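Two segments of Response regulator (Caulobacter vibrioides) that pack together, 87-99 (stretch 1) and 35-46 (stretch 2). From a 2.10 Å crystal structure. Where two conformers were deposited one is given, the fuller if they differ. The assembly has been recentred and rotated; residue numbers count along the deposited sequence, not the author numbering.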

# COMPACT_ATOMS: atom_id res chain seq x y z
N ALA C 87 5.53 -3.55 11.52
CA ALA C 87 5.87 -3.09 10.17
C ALA C 87 4.78 -3.48 9.19
O ALA C 87 4.34 -2.68 8.37
CB ALA C 87 7.21 -3.65 9.73
N GLN C 88 4.32 -4.72 9.30
CA GLN C 88 3.30 -5.23 8.41
C GLN C 88 1.92 -4.62 8.68
O GLN C 88 1.10 -4.51 7.78
CB GLN C 88 3.25 -6.76 8.47
CG GLN C 88 4.59 -7.42 8.09
CD GLN C 88 5.09 -7.02 6.69
OE1 GLN C 88 5.77 -5.99 6.53
NE2 GLN C 88 4.77 -7.83 5.69
N ARG C 89 1.66 -4.24 9.93
CA ARG C 89 0.39 -3.60 10.26
C ARG C 89 0.26 -2.27 9.52
O ARG C 89 -0.85 -1.82 9.22
CB ARG C 89 0.24 -3.36 11.76
CG ARG C 89 0.30 -4.62 12.61
CD ARG C 89 -0.65 -4.52 13.80
NE ARG C 89 0.01 -4.72 15.09
CZ ARG C 89 0.59 -5.85 15.48
NH1 ARG C 89 0.62 -6.90 14.67
NH2 ARG C 89 1.16 -5.93 16.67
N LEU C 90 1.39 -1.64 9.25
CA LEU C 90 1.39 -0.33 8.58
C LEU C 90 0.68 -0.40 7.23
O LEU C 90 0.18 0.60 6.73
CB LEU C 90 2.82 0.18 8.39
CG LEU C 90 3.62 0.59 9.64
CD1 LEU C 90 5.09 0.71 9.30
CD2 LEU C 90 3.10 1.90 10.25
N MSE C 91 0.61 -1.60 6.64
CA MSE C 91 0.01 -1.73 5.33
C MSE C 91 -1.53 -1.61 5.37
O MSE C 91 -2.19 -1.48 4.32
CB MSE C 91 0.48 -3.01 4.64
CG MSE C 91 2.00 -3.07 4.45
SE MSE C 91 2.81 -1.41 3.72
CE MSE C 91 2.43 -1.87 1.89
N ARG C 92 -2.09 -1.65 6.58
CA ARG C 92 -3.54 -1.49 6.78
C ARG C 92 -3.94 -0.03 6.87
O ARG C 92 -5.12 0.28 6.95
CB ARG C 92 -3.98 -2.21 8.05
CG ARG C 92 -3.86 -3.71 7.96
CD ARG C 92 -4.91 -4.24 7.00
NE ARG C 92 -6.23 -3.90 7.50
CZ ARG C 92 -6.99 -4.74 8.20
NH1 ARG C 92 -6.57 -5.97 8.44
NH2 ARG C 92 -8.18 -4.33 8.65
N ILE C 93 -2.96 0.87 6.90
CA ILE C 93 -3.25 2.29 6.90
C ILE C 93 -3.34 2.82 5.46
O ILE C 93 -2.50 2.50 4.60
CB ILE C 93 -2.14 3.05 7.63
CG1 ILE C 93 -2.10 2.59 9.09
CG2 ILE C 93 -2.34 4.54 7.51
CD1 ILE C 93 -0.84 2.94 9.80
N ALA C 94 -4.35 3.63 5.19
CA ALA C 94 -4.48 4.27 3.88
C ALA C 94 -3.14 4.88 3.53
O ALA C 94 -2.54 5.56 4.36
CB ALA C 94 -5.55 5.35 3.89
N PRO C 95 -2.68 4.63 2.30
CA PRO C 95 -1.35 5.07 1.83
C PRO C 95 -1.01 6.54 2.15
O PRO C 95 0.09 6.80 2.64
CB PRO C 95 -1.42 4.83 0.33
CG PRO C 95 -2.36 3.63 0.20
CD PRO C 95 -3.38 3.83 1.29
N ARG C 96 -1.91 7.49 1.87
CA ARG C 96 -1.57 8.88 2.11
C ARG C 96 -1.46 9.17 3.60
O ARG C 96 -0.70 10.04 4.02
CB ARG C 96 -2.57 9.82 1.42
CG ARG C 96 -1.90 11.00 0.70
CD ARG C 96 -1.08 10.52 -0.51
NE ARG C 96 -0.06 11.49 -0.92
CZ ARG C 96 0.77 11.31 -1.95
NH1 ARG C 96 0.70 10.20 -2.67
NH2 ARG C 96 1.68 12.24 -2.25
N SER C 97 -2.21 8.43 4.41
CA SER C 97 -2.15 8.63 5.85
C SER C 97 -0.90 7.96 6.37
O SER C 97 -0.28 8.44 7.31
CB SER C 97 -3.38 8.04 6.54
OG SER C 97 -4.57 8.64 6.06
N ARG C 98 -0.53 6.85 5.74
CA ARG C 98 0.70 6.16 6.11
C ARG C 98 1.95 6.98 5.85
O ARG C 98 2.91 6.95 6.63
CB ARG C 98 0.82 4.85 5.34
CG ARG C 98 1.78 3.89 5.99
CD ARG C 98 1.49 2.48 5.53
NE ARG C 98 1.75 2.34 4.11
CZ ARG C 98 0.88 1.95 3.19
NH1 ARG C 98 -0.36 1.62 3.51
NH2 ARG C 98 1.30 1.87 1.93
N GLN C 99 1.96 7.68 4.72
CA GLN C 99 3.06 8.57 4.41
C GLN C 99 3.23 9.66 5.48
O GLN C 99 4.31 9.82 6.04
CB GLN C 99 2.80 9.20 3.05
CG GLN C 99 2.69 8.17 1.95
CD GLN C 99 2.20 8.76 0.64
OE1 GLN C 99 1.96 9.96 0.53
NE2 GLN C 99 2.03 7.91 -0.35
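Stretch 2 (35-46) LTGDQATGDHYV

Stretch 2 ends one helix at Thr36, turns through Gly37 and Asp38, and starts a second helix at Gln39 that runs past Val46. Its register on stretch 1 is set where Thr41 CA lies 6.4 Å from Met91 CA; from there the contact extends through Gly37 and Asp38 to Pro95, and through His44 and Tyr45 to Gln88 and Arg92, so the second helix runs antiparallel to the overall course of stretch 1.

Gly37 has phi 119° and psi -28°, angles at which a CB would jam against the preceding carbonyl; that CB would also sit 2.5 Å from Pro95 CD, so the turn and the packing both call for glycine. Pro95 CD instead rests 3.4 Å from Thr36 O.

Asp38, in the p rotamer, caps the new helix: Thr41 N donates to Asp38 OD2 at 2.8 Å. Thr41, chi1 m, also gives its hydroxyl to the same carboxylate, OG1 to Asp38 OD2 at 2.7 Å, which leaves OG1 free to accept from Arg98 NH2 at 3.0 Å and 165°. Arg98 reaches it with chi angles t, t, p, presenting the edge of its guanidinium. The CG2 of Thr41 lies 3.3 Å from Met91 O.

Selenomethionine Met91 is m at all three chi angles; the first lays CG over the face of the His44 ring, 3.8 Å from its centroid, and the others place SE and CE. His44, chi1 t and chi2 75°, meets Gln88 at its ring edge, CE1 to NE2 3.4 Å; the m, m bend of Gln88 brings its amide there from a sideways CB. Water bridges His44 NE2 to Gln88 O, and another joins Thr36 O to Met91 O.

Tyr45 also starts sideways, but chi1 of -84° carries its ring to stretch 1, with CZ 3.8 Å from Met91 CB and OH 3.1 Å from Arg92 CD.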

# COMPACT_ATOMS: atom_id res chain seq x y z
N LEU C 35 -9.41 -2.08 -2.37
CA LEU C 35 -9.66 -2.32 -0.96
C LEU C 35 -8.67 -1.58 -0.10
O LEU C 35 -9.06 -1.01 0.92
CB LEU C 35 -9.62 -3.82 -0.62
CG LEU C 35 -9.74 -4.20 0.87
CD1 LEU C 35 -11.19 -4.03 1.39
CD2 LEU C 35 -9.26 -5.63 1.12
N THR C 36 -7.41 -1.55 -0.51
CA THR C 36 -6.35 -1.09 0.38
C THR C 36 -5.75 0.29 0.04
O THR C 36 -4.95 0.81 0.81
CB THR C 36 -5.21 -2.11 0.45
OG1 THR C 36 -4.49 -2.08 -0.79
CG2 THR C 36 -5.75 -3.52 0.70
N GLY C 37 -6.13 0.87 -1.09
CA GLY C 37 -5.85 2.27 -1.32
C GLY C 37 -4.99 2.65 -2.50
O GLY C 37 -5.11 3.77 -3.00
N ASP C 38 -4.09 1.76 -2.89
CA ASP C 38 -3.27 1.95 -4.08
C ASP C 38 -2.66 0.62 -4.52
O ASP C 38 -2.78 -0.40 -3.83
CB ASP C 38 -2.19 3.03 -3.86
CG ASP C 38 -1.10 2.60 -2.86
OD1 ASP C 38 -0.24 3.44 -2.54
OD2 ASP C 38 -1.10 1.44 -2.41
N GLN C 39 -2.00 0.63 -5.69
CA GLN C 39 -1.53 -0.61 -6.30
C GLN C 39 -0.36 -1.20 -5.52
O GLN C 39 -0.23 -2.41 -5.43
CB GLN C 39 -1.12 -0.38 -7.76
CG GLN C 39 -1.16 -1.65 -8.61
CD GLN C 39 -2.57 -2.27 -8.66
OE1 GLN C 39 -3.47 -1.76 -9.35
NE2 GLN C 39 -2.77 -3.38 -7.92
N ALA C 40 0.48 -0.34 -4.95
CA ALA C 40 1.62 -0.82 -4.16
C ALA C 40 1.16 -1.58 -2.93
O ALA C 40 1.62 -2.70 -2.66
CB ALA C 40 2.52 0.34 -3.75
N THR C 41 0.24 -0.98 -2.18
CA THR C 41 -0.35 -1.63 -1.03
C THR C 41 -1.09 -2.91 -1.47
O THR C 41 -0.93 -3.98 -0.84
CB THR C 41 -1.29 -0.68 -0.27
OG1 THR C 41 -0.60 0.54 0.06
CG2 THR C 41 -1.77 -1.32 1.02
N GLY C 42 -1.84 -2.83 -2.56
CA GLY C 42 -2.60 -3.99 -3.04
C GLY C 42 -1.69 -5.15 -3.46
O GLY C 42 -1.92 -6.31 -3.09
N ASP C 43 -0.65 -4.83 -4.23
CA ASP C 43 0.33 -5.83 -4.63
C ASP C 43 1.06 -6.41 -3.43
O ASP C 43 1.43 -7.57 -3.44
CB ASP C 43 1.33 -5.24 -5.63
CG ASP C 43 0.68 -4.90 -6.96
OD1 ASP C 43 -0.48 -5.29 -7.15
OD2 ASP C 43 1.33 -4.28 -7.83
N HIS C 44 1.28 -5.62 -2.40
CA HIS C 44 1.89 -6.17 -1.20
C HIS C 44 1.05 -7.33 -0.66
O HIS C 44 1.58 -8.39 -0.30
CB HIS C 44 2.05 -5.09 -0.11
CG HIS C 44 2.21 -5.66 1.26
ND1 HIS C 44 3.38 -6.25 1.70
CD2 HIS C 44 1.33 -5.75 2.30
CE1 HIS C 44 3.23 -6.67 2.94
NE2 HIS C 44 1.99 -6.38 3.33
N TYR C 45 -0.27 -7.14 -0.63
CA TYR C 45 -1.16 -8.12 -0.02
C TYR C 45 -1.37 -9.35 -0.90
O TYR C 45 -1.51 -10.47 -0.42
CB TYR C 45 -2.51 -7.46 0.34
CG TYR C 45 -2.47 -6.75 1.66
CD1 TYR C 45 -2.33 -7.48 2.85
CD2 TYR C 45 -2.54 -5.36 1.74
CE1 TYR C 45 -2.29 -6.84 4.08
CE2 TYR C 45 -2.50 -4.71 2.97
CZ TYR C 45 -2.38 -5.46 4.14
OH TYR C 45 -2.35 -4.85 5.36
N VAL C 46 -1.40 -9.11 -2.20
CA VAL C 46 -1.43 -10.20 -3.15
C VAL C 46 -0.18 -11.09 -3.00
O VAL C 46 -0.28 -12.32 -3.01
CB VAL C 46 -1.53 -9.67 -4.61
CG1 VAL C 46 -1.55 -10.84 -5.57
CG2 VAL C 46 -2.78 -8.80 -4.77
O HOH W 1 -4.81 -0.40 3.41
O HOH W 2 0.94 -6.65 5.53